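Local coordinates for protein tannase (Lactobacillus plantarum, PDB 3WA7) that probably hydrolyses the galloyl ester bonds of tannins, releasing gallic acid, with an alpha/beta-hydrolase fold, at residues A[202-210]-A[419-430]. Numbering follows the deposited sequence.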
ATOM      1  N   ALA A 202       1.219  -1.990   5.841  1.00  5.42           N
ATOM      2  CA  ALA A 202       0.950  -1.141   4.691  1.00  7.53           C
ATOM      3  C   ALA A 202       1.033   0.337   5.013  1.00  7.43           C
ATOM      4  O   ALA A 202       0.390   0.819   5.949  1.00  9.07           O
ATOM      5  CB  ALA A 202      -0.424  -1.467   4.117  1.00  5.57           C
ATOM      6  N   TYR A 203       1.837   1.051   4.234  1.00  6.67           N
ATOM      7  CA  TYR A 203       1.980   2.489   4.396  1.00  6.02           C
ATOM      8  C   TYR A 203       1.170   3.162   3.296  1.00  6.72           C
ATOM      9  O   TYR A 203       1.245   2.771   2.128  1.00  6.58           O
ATOM     10  CB  TYR A 203       3.449   2.904   4.305  1.00  6.49           C
ATOM     11  CG  TYR A 203       4.272   2.393   5.463  1.00  7.16           C
ATOM     12  CD1 TYR A 203       4.827   1.115   5.437  1.00  4.91           C
ATOM     13  CD2 TYR A 203       4.460   3.172   6.605  1.00  6.69           C
ATOM     14  CE1 TYR A 203       5.550   0.623   6.520  1.00  7.12           C
ATOM     15  CE2 TYR A 203       5.177   2.690   7.692  1.00  7.01           C
ATOM     16  CZ  TYR A 203       5.721   1.414   7.642  1.00  6.11           C
ATOM     17  OH  TYR A 203       6.444   0.942   8.712  1.00  7.48           O
ATOM     18  N   CYS A 204       0.385   4.161   3.692  1.00  4.86           N
ATOM     19  CA  CYS A 204      -0.485   4.919   2.792  1.00  5.84           C
ATOM     20  C   CYS A 204      -1.014   4.095   1.622  1.00  4.84           C
ATOM     21  O   CYS A 204      -0.828   4.454   0.461  1.00  6.07           O
ATOM     22  CB  CYS A 204       0.229   6.180   2.278  1.00  5.45           C
ATOM     23  SG  CYS A 204       1.806   5.940   1.405  1.00  7.41           S
ATOM     24  N   PRO A 205      -1.699   2.979   1.916  1.00  5.59           N
ATOM     25  CA  PRO A 205      -2.234   2.139   0.841  1.00  5.39           C
ATOM     26  C   PRO A 205      -3.235   2.877  -0.040  1.00  6.88           C
ATOM     27  O   PRO A 205      -4.300   3.294   0.419  1.00  7.01           O
ATOM     28  CB  PRO A 205      -2.864   0.968   1.594  1.00  5.72           C
ATOM     29  CG  PRO A 205      -3.293   1.597   2.896  1.00  6.40           C
ATOM     30  CD  PRO A 205      -2.096   2.462   3.238  1.00  4.49           C
ATOM     31  N   ILE A 206      -2.876   3.046  -1.306  1.00  5.80           N
ATOM     32  CA  ILE A 206      -3.747   3.723  -2.255  1.00  5.14           C
ATOM     33  C   ILE A 206      -4.646   2.634  -2.826  1.00  5.90           C
ATOM     34  O   ILE A 206      -4.335   2.026  -3.851  1.00  5.68           O
ATOM     35  CB  ILE A 206      -2.923   4.388  -3.374  1.00  6.16           C
ATOM     36  CG1 ILE A 206      -1.915   5.365  -2.760  1.00  7.91           C
ATOM     37  CG2 ILE A 206      -3.844   5.122  -4.340  1.00  6.47           C
ATOM     38  CD1 ILE A 206      -2.552   6.548  -2.036  1.00 10.33           C
ATOM     39  N   HIS A 207      -5.751   2.383  -2.128  1.00  6.14           N
ATOM     40  CA  HIS A 207      -6.701   1.341  -2.506  1.00  4.69           C
ATOM     41  C   HIS A 207      -8.136   1.869  -2.523  1.00  4.86           C
ATOM     42  O   HIS A 207      -8.363   3.065  -2.340  1.00  4.43           O
ATOM     43  CB  HIS A 207      -6.605   0.186  -1.510  1.00  4.14           C
ATOM     44  CG  HIS A 207      -7.169   0.510  -0.161  1.00  6.80           C
ATOM     45  ND1 HIS A 207      -6.578   1.410   0.701  1.00  6.32           N
ATOM     46  CD2 HIS A 207      -8.301   0.089   0.451  1.00  5.69           C
ATOM     47  CE1 HIS A 207      -7.324   1.530   1.786  1.00  7.12           C
ATOM     48  NE2 HIS A 207      -8.375   0.740   1.659  1.00  6.70           N
ATOM     49  N   ASN A 208      -9.098   0.968  -2.723  1.00  4.56           N
ATOM     50  CA  ASN A 208     -10.517   1.342  -2.781  1.00  4.78           C
ATOM     51  C   ASN A 208     -10.637   2.440  -3.840  1.00  5.96           C
ATOM     52  O   ASN A 208     -11.341   3.443  -3.670  1.00  5.74           O
ATOM     53  CB  ASN A 208     -10.981   1.840  -1.403  1.00  6.56           C
ATOM     54  CG  ASN A 208     -12.491   1.910  -1.281  1.00  5.65           C
ATOM     55  OD1 ASN A 208     -13.218   1.324  -2.081  1.00  5.83           O
ATOM     56  ND2 ASN A 208     -12.970   2.622  -0.263  1.00  5.88           N
ATOM     57  N   LEU A 209      -9.940   2.215  -4.951  1.00  5.59           N
ATOM     58  CA  LEU A 209      -9.872   3.165  -6.053  1.00  5.29           C
ATOM     59  C   LEU A 209     -11.196   3.637  -6.644  1.00  5.34           C
ATOM     60  O   LEU A 209     -11.328   4.811  -6.996  1.00  7.36           O
ATOM     61  CB  LEU A 209      -8.983   2.586  -7.164  1.00  6.28           C
ATOM     62  CG  LEU A 209      -7.599   2.117  -6.695  1.00  6.05           C
ATOM     63  CD1 LEU A 209      -6.843   1.512  -7.871  1.00  6.77           C
ATOM     64  CD2 LEU A 209      -6.816   3.288  -6.093  1.00  5.46           C
ATOM     65  N   GLU A 210     -12.175   2.743  -6.744  1.00  4.65           N
ATOM     66  CA  GLU A 210     -13.465   3.096  -7.325  1.00  6.35           C
ATOM     67  C   GLU A 210     -14.298   4.015  -6.431  1.00  5.37           C
ATOM     68  O   GLU A 210     -15.362   4.478  -6.835  1.00  6.08           O
ATOM     69  CB  GLU A 210     -14.274   1.833  -7.660  1.00  6.12           C
ATOM     70  CG  GLU A 210     -14.775   1.064  -6.449  1.00  8.23           C
ATOM     71  CD  GLU A 210     -13.808  -0.006  -5.981  1.00  8.22           C
ATOM     72  OE1 GLU A 210     -12.583   0.223  -6.043  1.00  7.83           O
ATOM     73  OE2 GLU A 210     -14.282  -1.079  -5.544  1.00  7.61           O
ATOM     74  N   ASP A 419      -0.109  13.530   4.291  1.00  5.52           N
ATOM     75  CA  ASP A 419      -0.205  12.802   3.028  1.00  6.16           C
ATOM     76  C   ASP A 419      -1.551  13.110   2.368  1.00  6.69           C
ATOM     77  O   ASP A 419      -2.601  12.720   2.880  1.00  6.97           O
ATOM     78  CB  ASP A 419      -0.086  11.296   3.304  1.00  6.36           C
ATOM     79  CG  ASP A 419      -0.088  10.458   2.039  1.00  7.84           C
ATOM     80  OD1 ASP A 419      -0.711  10.872   1.042  1.00  7.55           O
ATOM     81  OD2 ASP A 419       0.519   9.363   2.054  1.00  6.40           O
ATOM     82  N   ARG A 420      -1.512  13.807   1.231  1.00  4.94           N
ATOM     83  CA  ARG A 420      -2.724  14.181   0.504  1.00  7.37           C
ATOM     84  C   ARG A 420      -2.925  13.401  -0.796  1.00  5.37           C
ATOM     85  O   ARG A 420      -3.707  13.816  -1.656  1.00  5.28           O
ATOM     86  CB  ARG A 420      -2.695  15.679   0.179  1.00  6.46           C
ATOM     87  CG  ARG A 420      -2.339  16.555   1.367  1.00  7.68           C
ATOM     88  CD  ARG A 420      -1.003  17.229   1.149  1.00  8.05           C
ATOM     89  NE  ARG A 420      -1.082  18.259   0.119  1.00  9.02           N
ATOM     90  CZ  ARG A 420      -0.391  18.252  -1.018  1.00 10.24           C
ATOM     91  NH1 ARG A 420       0.446  17.257  -1.293  1.00 11.70           N
ATOM     92  NH2 ARG A 420      -0.534  19.251  -1.881  1.00  9.97           N
ATOM     93  N   ASP A 421      -2.230  12.276  -0.949  1.00  5.66           N
ATOM     94  CA  ASP A 421      -2.366  11.486  -2.170  1.00  5.85           C
ATOM     95  C   ASP A 421      -3.731  10.821  -2.267  1.00  6.61           C
ATOM     96  O   ASP A 421      -4.187  10.461  -3.351  1.00  6.89           O
ATOM     97  CB  ASP A 421      -1.242  10.455  -2.268  1.00  7.04           C
ATOM     98  CG  ASP A 421       0.068  11.080  -2.701  1.00  9.62           C
ATOM     99  OD1 ASP A 421       0.603  11.927  -1.957  1.00  8.93           O
ATOM    100  OD2 ASP A 421       0.557  10.738  -3.798  1.00  9.74           O
ATOM    101  N   THR A 422      -4.378  10.658  -1.120  1.00  6.67           N
ATOM    102  CA  THR A 422      -5.723  10.103  -1.069  1.00  5.55           C
ATOM    103  C   THR A 422      -6.316  10.606   0.243  1.00  5.05           C
ATOM    104  O   THR A 422      -5.580  10.961   1.163  1.00  5.53           O
ATOM    105  CB  THR A 422      -5.723   8.551  -1.118  1.00  4.72           C
ATOM    106  OG1 THR A 422      -7.052   8.087  -1.391  1.00  5.84           O
ATOM    107  CG2 THR A 422      -5.240   7.957   0.199  1.00  5.53           C
ATOM    108  N   SER A 423      -7.637  10.663   0.327  1.00  4.03           N
ATOM    109  CA  SER A 423      -8.287  11.143   1.542  1.00  4.32           C
ATOM    110  C   SER A 423      -7.972  10.288   2.761  1.00  4.73           C
ATOM    111  O   SER A 423      -7.771   9.077   2.651  1.00  5.22           O
ATOM    112  CB  SER A 423      -9.806  11.182   1.354  1.00  5.52           C
ATOM    113  OG  SER A 423     -10.453  11.456   2.586  1.00  5.58           O
ATOM    114  N   PHE A 424      -7.934  10.932   3.923  1.00  4.91           N
ATOM    115  CA  PHE A 424      -7.688  10.243   5.185  1.00  4.91           C
ATOM    116  C   PHE A 424      -8.796   9.220   5.395  1.00  5.17           C
ATOM    117  O   PHE A 424      -8.604   8.220   6.077  1.00  5.85           O
ATOM    118  CB  PHE A 424      -7.706  11.241   6.345  1.00  4.62           C
ATOM    119  CG  PHE A 424      -6.637  12.288   6.259  1.00  5.38           C
ATOM    120  CD1 PHE A 424      -6.969  13.639   6.244  1.00  3.61           C
ATOM    121  CD2 PHE A 424      -5.296  11.920   6.194  1.00  5.77           C
ATOM    122  CE1 PHE A 424      -5.973  14.616   6.164  1.00  5.18           C
ATOM    123  CE2 PHE A 424      -4.295  12.883   6.113  1.00  5.65           C
ATOM    124  CZ  PHE A 424      -4.633  14.233   6.099  1.00  5.85           C
ATOM    125  N   ALA A 425      -9.959   9.486   4.803  1.00  4.78           N
ATOM    126  CA  ALA A 425     -11.105   8.588   4.931  1.00  4.62           C
ATOM    127  C   ALA A 425     -10.809   7.186   4.413  1.00  5.23           C
ATOM    128  O   ALA A 425     -11.330   6.204   4.937  1.00  6.18           O
ATOM    129  CB  ALA A 425     -12.305   9.165   4.187  1.00  5.69           C
ATOM    130  N   ILE A 426      -9.976   7.096   3.379  1.00  5.31           N
ATOM    131  CA  ILE A 426      -9.631   5.810   2.787  1.00  5.82           C
ATOM    132  C   ILE A 426      -8.958   4.845   3.776  1.00  5.67           C
ATOM    133  O   ILE A 426      -9.443   3.734   3.982  1.00  6.17           O
ATOM    134  CB  ILE A 426      -8.755   6.018   1.522  1.00  5.90           C
ATOM    135  CG1 ILE A 426      -9.604   6.664   0.417  1.00  5.56           C
ATOM    136  CG2 ILE A 426      -8.172   4.696   1.046  1.00  6.45           C
ATOM    137  CD1 ILE A 426     -10.804   5.824  -0.031  1.00  8.05           C
ATOM    138  N   PRO A 427      -7.830   5.242   4.394  1.00  5.94           N
ATOM    139  CA  PRO A 427      -7.222   4.298   5.339  1.00  5.02           C
ATOM    140  C   PRO A 427      -8.085   4.101   6.593  1.00  5.58           C
ATOM    141  O   PRO A 427      -8.069   3.037   7.211  1.00  4.58           O
ATOM    142  CB  PRO A 427      -5.863   4.933   5.646  1.00  5.44           C
ATOM    143  CG  PRO A 427      -6.119   6.401   5.450  1.00  3.76           C
ATOM    144  CD  PRO A 427      -6.973   6.424   4.203  1.00  5.83           C
ATOM    145  N   ILE A 428      -8.848   5.124   6.963  1.00  4.26           N
ATOM    146  CA  ILE A 428      -9.706   5.012   8.138  1.00  4.45           C
ATOM    147  C   ILE A 428     -10.801   3.968   7.907  1.00  4.48           C
ATOM    148  O   ILE A 428     -11.120   3.187   8.804  1.00  5.36           O
ATOM    149  CB  ILE A 428     -10.339   6.382   8.495  1.00  3.83           C
ATOM    150  CG1 ILE A 428      -9.240   7.330   8.996  1.00  4.77           C
ATOM    151  CG2 ILE A 428     -11.413   6.201   9.563  1.00  6.58           C
ATOM    152  CD1 ILE A 428      -9.690   8.772   9.168  1.00  6.03           C
ATOM    153  N   ILE A 429     -11.368   3.948   6.705  1.00  6.09           N
ATOM    154  CA  ILE A 429     -12.407   2.975   6.376  1.00  4.98           C
ATOM    155  C   ILE A 429     -11.842   1.562   6.488  1.00  4.98           C
ATOM    156  O   ILE A 429     -12.486   0.670   7.040  1.00  3.43           O
ATOM    157  CB  ILE A 429     -12.952   3.193   4.945  1.00  5.44           C
ATOM    158  CG1 ILE A 429     -13.839   4.443   4.912  1.00  5.08           C
ATOM    159  CG2 ILE A 429     -13.743   1.966   4.494  1.00  5.97           C
ATOM    160  CD1 ILE A 429     -14.254   4.867   3.511  1.00  6.30           C
ATOM    161  N   LEU A 430     -10.634   1.362   5.970  1.00  5.37           N
ATOM    162  CA  LEU A 430      -9.992   0.054   6.032  1.00  5.77           C
ATOM    163  C   LEU A 430      -9.766  -0.363   7.486  1.00  5.33           C
ATOM    164  O   LEU A 430     -10.087  -1.484   7.883  1.00  3.68           O
ATOM    165  CB  LEU A 430      -8.654   0.087   5.285  1.00  7.00           C
ATOM    166  CG  LEU A 430      -7.763  -1.156   5.389  1.00  6.74           C
ATOM    167  CD1 LEU A 430      -8.508  -2.389   4.897  1.00  8.07           C
ATOM    168  CD2 LEU A 430      -6.500  -0.933   4.576  1.00  8.56           C
TER
HETATM  169  O   HOH W   1      -7.052   5.608  -2.589  1.00  9.01           O
HETATM  170  O   HOH W   2     -10.843   2.403   2.019  1.00  7.11           O
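With chi1 at 71°, the CG of His207 sits between its own backbone N and carbonyl carbon, which swings the imidazole across to Ile426, whose CG2, anti to its backbone N, passes alongside the ring in the opposite sense. The contact belongs to the alpha/beta-hydrolase core: loop 204-208, leaving the parallel strand 199-203, lies against the loop 419-424 and the first turns of helix 425-436. The ring meets the helix obliquely, His207 CE1 lying 3.4 Å from Ile426 CG2 and NE2 3.7 Å from Leu430 CB. Its rotation is fixed from within the loop, for ND1 donates to Pro205 O (3.0 Å, N-H...O 164°), an acceptor almost in the ring plane, although the donor stands well above the carbonyl plane. Shortened to an alanine, His207 would lose the ring, which is likely to leave Pro205 O without its side-chain donor and a gap beside Ile426 and Leu430.

No direct hydrogen bond joins the segments; two waters bridge them instead. One water donates to His207 O and is hydrogen-bonded to Thr422 OG1; the other accepts from Asn208 ND2 and donates to Ile426 O. Ile206, centre of an inverse gamma turn, slides its CD1 past Thr422 CG2 and also touches Ser163, the probable nucleophile. Asp419, the likely triad acid, is hydrogen-bonded through OD2 to His451 ND1, while an Asx turn holds its other oxygen: OD1 accepts from Asp421 N, 2.9 Å away. Just past strand 199-203, Cys204 CB lies 3.2 Å from that same Asp419 OD2.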